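Long-range contacts in nicotinamide-nucleotide adenylyltransferase NadR family / Ribosylnicotinamide kinase (PDB 6GYE), which binds nicotinamide riboside and probably phosphorylates it to the mononucleotide, and by its family may also adenylylate that product to NAD+: residues L117-V123 with N141-I147; D223-L227 with H313-E317; V267-L271 with E322-L327. All coordinates share one frame; numbering follows the deposited sequence.

Contact 1: residues L117-V123 with N141-I147; sequences LSVTFYV and NQYAVEI
From Ser118 beside Gln142 to Val123 beside Ile147, two parallel strands pair in register, their directions 23° apart, through backbone bonds such as Val119 N to Gln142 O (2.7 Å) and Glu146 N to Phe121 O (2.7 Å). Leu117, Val119, Phe121 and Val123 supply the bonding groups of the first segment; Ser118, Thr120 and Tyr122 turn theirs to strand 15-21. Just before the second strand, Asn141 extends the ladder with its side chain. Its OD1 accepts Leu117 N at 2.7 Å from a donor tilted off the carbonyl plane, while ND2 gives a nearly straight bond (177°) within the amide plane to the hydroxyl of Tyr143. That hydroxyl is also hydrogen-bonded to Asp139, so two polar partners hold the end of the phenol while its ring packs on the apolar face. The two strands and helix 126-133 form a beta-alpha-beta crossover in a five-stranded parallel sheet ordered 3-2-1-4-5, a Rossmann-like layout as in nucleotidylyltransferase domains, with 142-147 outermost within the chain. On the face turned to helices 95-110 and 126-133, Val119 CB lies alongside Tyr143 CD1 (3.6 Å). Phe121 CE2 comes up to the same CD1 (3.7 Å), and Val145 CG2 reaches the Phe121 CB. Bulky apolar groups suit this face: Phe121 also packs on Ile18, Leu104 and Leu132. The other face is more polar. Ser118 OG donates to Gln142 OE1 (3.2 Å). With CG opposite the backbone N (chi1 172°) and the chain extended, Glu146 lies alongside Tyr122, its OE2 at the ring edge, 3.5 Å from Tyr122 CE1. Thr120 CG2 touches the Glu146 carboxylate through OE1 and rests over one face of the Tyr122 ring, toward its rim; the Tyr122 hydroxyl bonds Asn41.

Contact 2: residues D223-L227 with H313-E317; sequences DDDEL and HMEWE
Asp224 lays its carboxylate flat over one face of the Trp316 indole, the planes 8° apart and OD1 above the middle of the ring system. CG stands opposite the carbonyl carbon (chi1 -64°), which brings the carboxylate there, and CB adds a CH-pi contact, 4.0 Å from the centroid of the five-membered ring. The same OD1 accepts His313 ND1 at 3.0 Å, straight (176°), through its syn lone pair and in the imidazole plane. Trp316 N reaches OD2 (3.1 Å) from above the carboxylate plane. An aspartate suits the place because its short arm lets one flat carboxylate lie on the indole and meet the imidazole edge-on. Leu227 CD1 meets Trp316 CZ2 at 3.7 Å, and Glu315 CB packs on Asp224 CB. Tyr268 also stacks on the indole. With a leucine at Trp316 the backbone bond could remain, but the carboxylate would probably lose the flat surface that keeps it from tilting, and Tyr268 its stacking partner. In this P-loop family domain the contact ties the loop before helix 229-247 to the one before helix 320-333. Two donors from different directions fix the carboxylate's rotation, and the straight bond to ND1 helps to orient the His313 ring, whose NE2 bonds Glu211 weakly.

Contact 3: residues V267-L271 with E322-L327; sequences VYAKL and EFHEEL
Glu326 OE2 accepts a bond from a water (2.9 Å) that in turn accepts Lys270 NZ (3.0 Å), and Gln330 NE2 bonds the same oxygen. The ammonium itself stays 4.4 Å from OE2, beyond a salt bridge, so the water carries the link between the two charges. Glu326 OE1 pairs with Arg329, which engages the other oxygen of the carboxylate and helps settle its rotation. Lys270, its CG opposite the backbone N (chi1 -174°) and its chain bent twice further out, crosses Glu326 at about a right angle, CG lying 3.4 Å from Glu326 OE2; a long, flexible lysine fits this exposed border. These residues belong to helices 262-272 and 320-333, which here cross at 113° with axes 9.8 Å apart. In the P-loop NTPase fold the first follows strand 255-259, and the second packs on the parallel sheet, Leu327 meeting Val299 of strand 296-300. Between the helices the filling is apolar. Val267, branched at CB, serves two neighbours at once: CG1 presses on Phe323 CD2 (3.4 Å), whereas CG2 rests on the backbone at Leu327 CA (3.6 Å). Phe323 sends CE2 over one face of the Tyr268 ring, displaced toward its rim and 3.5 Å from Tyr268 CZ. The two ring planes are inclined at 41°, an oblique meeting. Phe323 also touches Ser188 in what is probably the P-loop, and the Tyr268 hydroxyl makes a weak bond to Ala189 N beside it. Leu271 CD1 rests against the backbone of the second helix at Phe323 CA.

How the contacts relate
Contacts 2 and 3 are neighbours in the kinase-like domain, their centres 14 Å apart and their segments alternating along the chain. They touch directly where Trp316 CE3 comes within 3.4 Å of Tyr268 CZ, so the loop packing of contact 2 runs into the helix packing of contact 3. Both border the probable P-loop, contact 3 through Phe323 and contact 2 near His313, whose side chain lies about 5 Å from a sulfate that probably comes from the crystallisation liquor. The riboside is about 13 Å from the side chain of Leu327. Contact 1 belongs to the other half of the molecule, across the chain's centre, with its centre 68 Å from that of contact 2 and 63 Å from that of contact 3.

Contact 1: residues L117-V123 with N141-I147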
loop_
_atom_site.group_PDB
_atom_site.type_symbol
_atom_site.label_atom_id
_atom_site.label_comp_id
_atom_site.label_asym_id
_atom_site.label_seq_id
_atom_site.Cartn_x
_atom_site.Cartn_y
_atom_site.Cartn_z
ATOM N N LEU A 117 8.806 -9.188 37.313
ATOM C CA LEU A 117 8.989 -8.051 36.430
ATOM C C LEU A 117 8.526 -6.768 37.094
ATOM O O LEU A 117 7.707 -6.773 38.016
ATOM C CB LEU A 117 8.202 -8.228 35.141
ATOM C CG LEU A 117 8.416 -9.497 34.332
ATOM C CD1 LEU A 117 7.502 -9.399 33.129
ATOM C CD2 LEU A 117 9.880 -9.650 33.927
ATOM N N SER A 118 9.044 -5.657 36.585
ATOM C CA SER A 118 8.510 -4.326 36.848
ATOM C C SER A 118 7.960 -3.828 35.517
ATOM O O SER A 118 8.728 -3.512 34.602
ATOM C CB SER A 118 9.572 -3.389 37.416
ATOM O OG SER A 118 9.030 -2.098 37.667
ATOM N N VAL A 119 6.639 -3.816 35.392
ATOM C CA VAL A 119 5.961 -3.506 34.144
ATOM C C VAL A 119 5.309 -2.134 34.235
ATOM O O VAL A 119 4.683 -1.795 35.250
ATOM C CB VAL A 119 4.917 -4.585 33.814
ATOM C CG1 VAL A 119 4.147 -4.198 32.566
ATOM C CG2 VAL A 119 5.599 -5.919 33.610
ATOM N N THR A 120 5.454 -1.348 33.166
ATOM C CA THR A 120 4.825 -0.039 33.032
ATOM C C THR A 120 3.944 -0.019 31.786
ATOM O O THR A 120 4.421 -0.287 30.681
ATOM C CB THR A 120 5.874 1.075 32.969
ATOM O OG1 THR A 120 6.720 0.995 34.116
ATOM C CG2 THR A 120 5.215 2.448 32.924
ATOM N N PHE A 121 2.665 0.300 31.967
ATOM C CA PHE A 121 1.733 0.517 30.864
ATOM C C PHE A 121 1.743 1.990 30.446
ATOM O O PHE A 121 1.521 2.872 31.278
ATOM C CB PHE A 121 0.317 0.112 31.287
ATOM C CG PHE A 121 0.122 -1.370 31.472
ATOM C CD1 PHE A 121 -0.078 -2.198 30.381
ATOM C CD2 PHE A 121 0.126 -1.930 32.738
ATOM C CE1 PHE A 121 -0.260 -3.554 30.551
ATOM C CE2 PHE A 121 -0.060 -3.299 32.918
ATOM C CZ PHE A 121 -0.255 -4.104 31.831
ATOM N N TYR A 122 1.979 2.258 29.161
ATOM C CA TYR A 122 1.867 3.611 28.610
ATOM C C TYR A 122 0.491 3.738 27.966
ATOM O O TYR A 122 0.225 3.121 26.935
ATOM C CB TYR A 122 3.003 3.907 27.625
ATOM C CG TYR A 122 4.361 3.773 28.305
ATOM C CD1 TYR A 122 4.946 4.853 28.972
ATOM C CD2 TYR A 122 5.031 2.547 28.333
ATOM C CE1 TYR A 122 6.169 4.722 29.631
ATOM C CE2 TYR A 122 6.253 2.410 28.986
ATOM C CZ TYR A 122 6.820 3.498 29.632
ATOM O OH TYR A 122 8.030 3.342 30.282
ATOM N N VAL A 123 -0.371 4.553 28.574
ATOM C CA VAL A 123 -1.802 4.597 28.291
ATOM C C VAL A 123 -2.208 6.022 27.953
ATOM O O VAL A 123 -1.778 6.970 28.616
ATOM C CB VAL A 123 -2.613 4.071 29.495
ATOM C CG1 VAL A 123 -4.091 4.349 29.326
ATOM C CG2 VAL A 123 -2.376 2.585 29.655
ATOM N N ASN A 141 4.506 -9.940 39.595
ATOM C CA ASN A 141 5.003 -8.726 38.954
ATOM C C ASN A 141 4.571 -7.462 39.692
ATOM O O ASN A 141 3.552 -7.426 40.386
ATOM C CB ASN A 141 4.517 -8.624 37.510
ATOM C CG ASN A 141 5.146 -9.644 36.613
ATOM O OD1 ASN A 141 6.267 -10.102 36.849
ATOM N ND2 ASN A 141 4.426 -10.015 35.568
ATOM N N GLN A 142 5.359 -6.410 39.494
ATOM C CA GLN A 142 5.038 -5.061 39.928
ATOM C C GLN A 142 4.535 -4.273 38.721
ATOM O O GLN A 142 5.199 -4.228 37.679
ATOM C CB GLN A 142 6.266 -4.385 40.536
ATOM C CG GLN A 142 5.976 -3.060 41.238
ATOM C CD GLN A 142 7.237 -2.252 41.529
ATOM O OE1 GLN A 142 8.146 -2.164 40.694
ATOM N NE2 GLN A 142 7.313 -1.689 42.731
ATOM N N TYR A 143 3.349 -3.690 38.853
ATOM C CA TYR A 143 2.678 -2.989 37.771
ATOM C C TYR A 143 2.483 -1.522 38.084
ATOM O O TYR A 143 2.161 -1.150 39.215
ATOM C CB TYR A 143 1.318 -3.600 37.476
ATOM C CG TYR A 143 1.420 -4.961 36.866
ATOM C CD1 TYR A 143 1.782 -5.102 35.526
ATOM C CD2 TYR A 143 1.167 -6.107 37.613
ATOM C CE1 TYR A 143 1.886 -6.345 34.940
ATOM C CE2 TYR A 143 1.265 -7.368 37.035
ATOM C CZ TYR A 143 1.630 -7.474 35.692
ATOM O OH TYR A 143 1.743 -8.701 35.087
ATOM N N ALA A 144 2.663 -0.699 37.058
ATOM C CA ALA A 144 2.366 0.716 37.130
ATOM C C ALA A 144 1.748 1.119 35.800
ATOM O O ALA A 144 2.077 0.566 34.748
ATOM C CB ALA A 144 3.621 1.557 37.432
ATOM N N VAL A 145 0.847 2.088 35.857
ATOM C CA VAL A 145 0.214 2.652 34.679
ATOM C C VAL A 145 0.659 4.098 34.609
ATOM O O VAL A 145 0.620 4.810 35.616
ATOM C CB VAL A 145 -1.319 2.534 34.733
ATOM C CG1 VAL A 145 -1.952 3.394 33.667
ATOM C CG2 VAL A 145 -1.730 1.098 34.542
ATOM N N GLU A 146 1.111 4.511 33.443
ATOM C CA GLU A 146 1.617 5.850 33.208
ATOM C C GLU A 146 0.835 6.472 32.062
ATOM O O GLU A 146 0.767 5.904 30.968
ATOM C CB GLU A 146 3.115 5.762 32.863
ATOM C CG GLU A 146 3.805 7.024 32.407
ATOM C CD GLU A 146 5.331 6.876 32.383
ATOM O OE1 GLU A 146 5.869 6.065 33.181
ATOM O OE2 GLU A 146 5.991 7.579 31.571
ATOM N N ILE A 147 0.280 7.643 32.301
ATOM C CA ILE A 147 -0.511 8.329 31.293
ATOM C C ILE A 147 0.437 9.088 30.382
ATOM O O ILE A 147 1.300 9.841 30.847
ATOM C CB ILE A 147 -1.534 9.274 31.951
ATOM C CG1 ILE A 147 -2.558 8.468 32.747
ATOM C CG2 ILE A 147 -2.162 10.215 30.928
ATOM C CD1 ILE A 147 -2.976 9.136 33.989
#

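Contact 2: residues D223-L227 with H313-E317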
loop_
_atom_site.group_PDB
_atom_site.type_symbol
_atom_site.label_atom_id
_atom_site.label_comp_id
_atom_site.label_asym_id
_atom_site.label_seq_id
_atom_site.Cartn_x
_atom_site.Cartn_y
_atom_site.Cartn_z
ATOM N N ASP A 223 9.877 -10.661 -32.212
ATOM C CA ASP A 223 8.921 -9.661 -32.691
ATOM C C ASP A 223 7.511 -9.981 -32.189
ATOM O O ASP A 223 7.217 -11.109 -31.785
ATOM C CB ASP A 223 8.886 -9.626 -34.228
ATOM C CG ASP A 223 10.064 -8.894 -34.835
ATOM O OD1 ASP A 223 10.462 -7.842 -34.292
ATOM O OD2 ASP A 223 10.582 -9.368 -35.873
ATOM N N ASP A 224 6.617 -8.983 -32.292
ATOM C CA ASP A 224 5.212 -9.171 -31.916
ATOM C C ASP A 224 4.622 -10.415 -32.570
ATOM O O ASP A 224 3.973 -11.230 -31.909
ATOM C CB ASP A 224 4.375 -7.961 -32.326
ATOM C CG ASP A 224 4.770 -6.702 -31.607
ATOM O OD1 ASP A 224 5.227 -6.783 -30.453
ATOM O OD2 ASP A 224 4.630 -5.620 -32.214
ATOM N N ASP A 225 4.832 -10.574 -33.875
ATOM C CA ASP A 225 4.190 -11.702 -34.536
ATOM C C ASP A 225 4.811 -13.039 -34.184
ATOM O O ASP A 225 4.345 -14.048 -34.712
ATOM C CB ASP A 225 4.184 -11.529 -36.058
ATOM C CG ASP A 225 5.542 -11.254 -36.622
ATOM O OD1 ASP A 225 6.517 -11.203 -35.838
ATOM O OD2 ASP A 225 5.637 -11.095 -37.860
ATOM N N GLU A 226 5.832 -13.087 -33.330
ATOM C CA GLU A 226 6.408 -14.351 -32.885
ATOM C C GLU A 226 5.977 -14.704 -31.466
ATOM O O GLU A 226 6.353 -15.773 -30.960
ATOM C CB GLU A 226 7.936 -14.293 -32.980
ATOM C CG GLU A 226 8.443 -14.073 -34.413
ATOM C CD GLU A 226 9.963 -13.816 -34.511
ATOM O OE1 GLU A 226 10.492 -13.023 -33.704
ATOM O OE2 GLU A 226 10.610 -14.377 -35.424
ATOM N N LEU A 227 5.195 -13.840 -30.819
ATOM C CA LEU A 227 4.766 -14.095 -29.450
ATOM C C LEU A 227 3.788 -15.270 -29.398
ATOM O O LEU A 227 2.918 -15.408 -30.258
ATOM C CB LEU A 227 4.114 -12.851 -28.873
ATOM C CG LEU A 227 5.018 -11.615 -28.781
ATOM C CD1 LEU A 227 4.232 -10.425 -28.239
ATOM C CD2 LEU A 227 6.220 -11.890 -27.916
ATOM N N HIS A 313 7.230 -1.646 -32.055
ATOM C CA HIS A 313 6.325 -2.793 -32.140
ATOM C C HIS A 313 5.734 -2.804 -33.545
ATOM O O HIS A 313 4.790 -2.064 -33.834
ATOM C CB HIS A 313 5.194 -2.701 -31.122
ATOM C CG HIS A 313 5.587 -2.925 -29.691
ATOM N ND1 HIS A 313 5.655 -4.179 -29.122
ATOM C CD2 HIS A 313 5.833 -2.045 -28.687
ATOM C CE1 HIS A 313 5.976 -4.065 -27.845
ATOM N NE2 HIS A 313 6.084 -2.781 -27.554
ATOM N N MET A 314 6.281 -3.636 -34.435
ATOM C CA MET A 314 5.924 -3.518 -35.848
ATOM C C MET A 314 4.508 -4.029 -36.116
ATOM O O MET A 314 3.749 -3.396 -36.860
ATOM C CB MET A 314 6.952 -4.246 -36.719
ATOM C CG MET A 314 7.243 -3.566 -38.073
ATOM S SD MET A 314 7.987 -1.912 -37.992
ATOM C CE MET A 314 6.825 -0.963 -38.974
ATOM N N GLU A 315 4.127 -5.165 -35.518
ATOM C CA GLU A 315 2.784 -5.702 -35.735
ATOM C C GLU A 315 1.729 -5.018 -34.872
ATOM O O GLU A 315 0.586 -4.854 -35.314
ATOM C CB GLU A 315 2.753 -7.206 -35.464
ATOM C CG GLU A 315 1.395 -7.849 -35.723
ATOM C CD GLU A 315 1.104 -9.011 -34.790
ATOM O OE1 GLU A 315 0.878 -8.767 -33.583
ATOM O OE2 GLU A 315 1.099 -10.169 -35.265
ATOM N N TRP A 316 2.090 -4.608 -33.650
ATOM C CA TRP A 316 1.171 -3.880 -32.778
ATOM C C TRP A 316 0.861 -2.473 -33.283
ATOM O O TRP A 316 0.026 -1.788 -32.681
ATOM C CB TRP A 316 1.727 -3.824 -31.342
ATOM C CG TRP A 316 1.693 -5.163 -30.611
ATOM C CD1 TRP A 316 1.224 -6.360 -31.104
ATOM C CD2 TRP A 316 2.128 -5.432 -29.261
ATOM N NE1 TRP A 316 1.341 -7.344 -30.145
ATOM C CE2 TRP A 316 1.894 -6.806 -29.009
ATOM C CE3 TRP A 316 2.690 -4.646 -28.243
ATOM C CZ2 TRP A 316 2.205 -7.409 -27.781
ATOM C CZ3 TRP A 316 3.000 -5.252 -27.019
ATOM C CH2 TRP A 316 2.753 -6.618 -26.804
ATOM N N GLU A 317 1.544 -2.011 -34.339
ATOM C CA GLU A 317 1.324 -0.662 -34.855
ATOM C C GLU A 317 -0.006 -0.544 -35.598
ATOM O O GLU A 317 -0.705 0.466 -35.466
ATOM C CB GLU A 317 2.479 -0.254 -35.770
ATOM C CG GLU A 317 3.549 0.589 -35.090
ATOM C CD GLU A 317 4.734 0.864 -35.999
ATOM O OE1 GLU A 317 5.862 0.981 -35.479
ATOM O OE2 GLU A 317 4.541 0.957 -37.233
#

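Contact 3: residues V267-L271 with E322-L327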
loop_
_atom_site.group_PDB
_atom_site.type_symbol
_atom_site.label_atom_id
_atom_site.label_comp_id
_atom_site.label_asym_id
_atom_site.label_seq_id
_atom_site.Cartn_x
_atom_site.Cartn_y
_atom_site.Cartn_z
ATOM N N VAL A 267 -5.598 -7.008 -23.691
ATOM C CA VAL A 267 -6.136 -6.576 -24.969
ATOM C C VAL A 267 -5.364 -7.226 -26.111
ATOM O O VAL A 267 -5.960 -7.784 -27.042
ATOM C CB VAL A 267 -6.124 -5.043 -25.067
ATOM C CG1 VAL A 267 -6.492 -4.616 -26.473
ATOM C CG2 VAL A 267 -7.085 -4.426 -24.033
ATOM N N TYR A 268 -4.024 -7.190 -26.050
ATOM C CA TYR A 268 -3.240 -7.839 -27.098
ATOM C C TYR A 268 -3.543 -9.328 -27.172
ATOM O O TYR A 268 -3.748 -9.871 -28.267
ATOM C CB TYR A 268 -1.747 -7.609 -26.884
ATOM C CG TYR A 268 -1.301 -6.210 -27.219
ATOM C CD1 TYR A 268 -1.510 -5.681 -28.492
ATOM C CD2 TYR A 268 -0.674 -5.410 -26.265
ATOM C CE1 TYR A 268 -1.115 -4.387 -28.803
ATOM C CE2 TYR A 268 -0.255 -4.115 -26.574
ATOM C CZ TYR A 268 -0.483 -3.609 -27.839
ATOM O OH TYR A 268 -0.076 -2.328 -28.145
ATOM N N ALA A 269 -3.601 -9.999 -26.016
ATOM C CA ALA A 269 -3.891 -11.430 -26.011
ATOM C C ALA A 269 -5.235 -11.721 -26.666
ATOM O O ALA A 269 -5.343 -12.642 -27.488
ATOM C CB ALA A 269 -3.867 -11.977 -24.582
ATOM N N LYS A 270 -6.261 -10.926 -26.341
ATOM C CA LYS A 270 -7.585 -11.152 -26.916
ATOM C C LYS A 270 -7.555 -10.985 -28.428
ATOM O O LYS A 270 -8.200 -11.748 -29.154
ATOM C CB LYS A 270 -8.611 -10.205 -26.280
ATOM C CG LYS A 270 -10.054 -10.446 -26.709
ATOM C CD LYS A 270 -10.553 -11.828 -26.268
ATOM C CE LYS A 270 -12.071 -11.958 -26.364
ATOM N NZ LYS A 270 -12.755 -11.549 -25.083
ATOM N N LEU A 271 -6.784 -10.016 -28.920
ATOM C CA LEU A 271 -6.756 -9.731 -30.349
ATOM C C LEU A 271 -5.930 -10.730 -31.135
ATOM O O LEU A 271 -6.246 -10.999 -32.295
ATOM C CB LEU A 271 -6.211 -8.332 -30.611
ATOM C CG LEU A 271 -7.149 -7.196 -30.213
ATOM C CD1 LEU A 271 -6.561 -5.863 -30.607
ATOM C CD2 LEU A 271 -8.461 -7.420 -30.906
ATOM N N GLU A 322 -8.789 -0.920 -33.640
ATOM C CA GLU A 322 -9.118 -2.238 -33.110
ATOM C C GLU A 322 -8.657 -2.369 -31.654
ATOM O O GLU A 322 -9.430 -2.780 -30.779
ATOM C CB GLU A 322 -8.473 -3.299 -34.007
ATOM C CG GLU A 322 -9.248 -4.593 -34.220
ATOM C CD GLU A 322 -8.656 -5.439 -35.353
ATOM O OE1 GLU A 322 -8.082 -6.517 -35.077
ATOM O OE2 GLU A 322 -8.734 -5.005 -36.523
ATOM N N PHE A 323 -7.401 -2.002 -31.372
ATOM C CA PHE A 323 -6.901 -2.055 -29.997
ATOM C C PHE A 323 -7.707 -1.146 -29.075
ATOM O O PHE A 323 -8.016 -1.511 -27.935
ATOM C CB PHE A 323 -5.426 -1.660 -29.959
ATOM C CG PHE A 323 -4.854 -1.558 -28.576
ATOM C CD1 PHE A 323 -4.986 -0.392 -27.832
ATOM C CD2 PHE A 323 -4.172 -2.627 -28.020
ATOM C CE1 PHE A 323 -4.457 -0.296 -26.546
ATOM C CE2 PHE A 323 -3.640 -2.548 -26.744
ATOM C CZ PHE A 323 -3.784 -1.377 -26.001
ATOM N N HIS A 324 -8.000 0.068 -29.526
ATOM C CA HIS A 324 -8.665 1.028 -28.657
ATOM C C HIS A 324 -10.081 0.584 -28.304
ATOM O O HIS A 324 -10.479 0.650 -27.133
ATOM C CB HIS A 324 -8.669 2.400 -29.315
ATOM C CG HIS A 324 -9.300 3.456 -28.475
ATOM N ND1 HIS A 324 -8.617 4.110 -27.473
ATOM C CD2 HIS A 324 -10.545 3.987 -28.495
ATOM C CE1 HIS A 324 -9.421 4.990 -26.903
ATOM N NE2 HIS A 324 -10.596 4.934 -27.504
ATOM N N GLU A 325 -10.847 0.100 -29.290
ATOM C CA GLU A 325 -12.196 -0.380 -28.995
ATOM C C GLU A 325 -12.162 -1.543 -28.017
ATOM O O GLU A 325 -12.995 -1.623 -27.110
ATOM C CB GLU A 325 -12.932 -0.796 -30.273
ATOM C CG GLU A 325 -13.125 0.304 -31.321
ATOM C CD GLU A 325 -13.759 1.584 -30.773
ATOM O OE1 GLU A 325 -14.534 1.521 -29.790
ATOM O OE2 GLU A 325 -13.475 2.666 -31.331
ATOM N N GLU A 326 -11.211 -2.460 -28.182
ATOM C CA GLU A 326 -11.163 -3.596 -27.273
ATOM C C GLU A 326 -10.736 -3.153 -25.881
ATOM O O GLU A 326 -11.259 -3.650 -24.874
ATOM C CB GLU A 326 -10.228 -4.673 -27.821
ATOM C CG GLU A 326 -10.059 -5.871 -26.899
ATOM C CD GLU A 326 -11.351 -6.649 -26.680
ATOM O OE1 GLU A 326 -12.323 -6.471 -27.454
ATOM O OE2 GLU A 326 -11.393 -7.451 -25.720
ATOM N N LEU A 327 -9.805 -2.200 -25.809
ATOM C CA LEU A 327 -9.383 -1.674 -24.516
ATOM C C LEU A 327 -10.557 -1.041 -23.782
ATOM O O LEU A 327 -10.785 -1.313 -22.595
ATOM C CB LEU A 327 -8.254 -0.658 -24.699
ATOM C CG LEU A 327 -7.809 0.125 -23.450
ATOM C CD1 LEU A 327 -7.200 -0.773 -22.369
ATOM C CD2 LEU A 327 -6.840 1.230 -23.811
HETATM O O HOH W 1 -13.404 -8.837 -24.097
#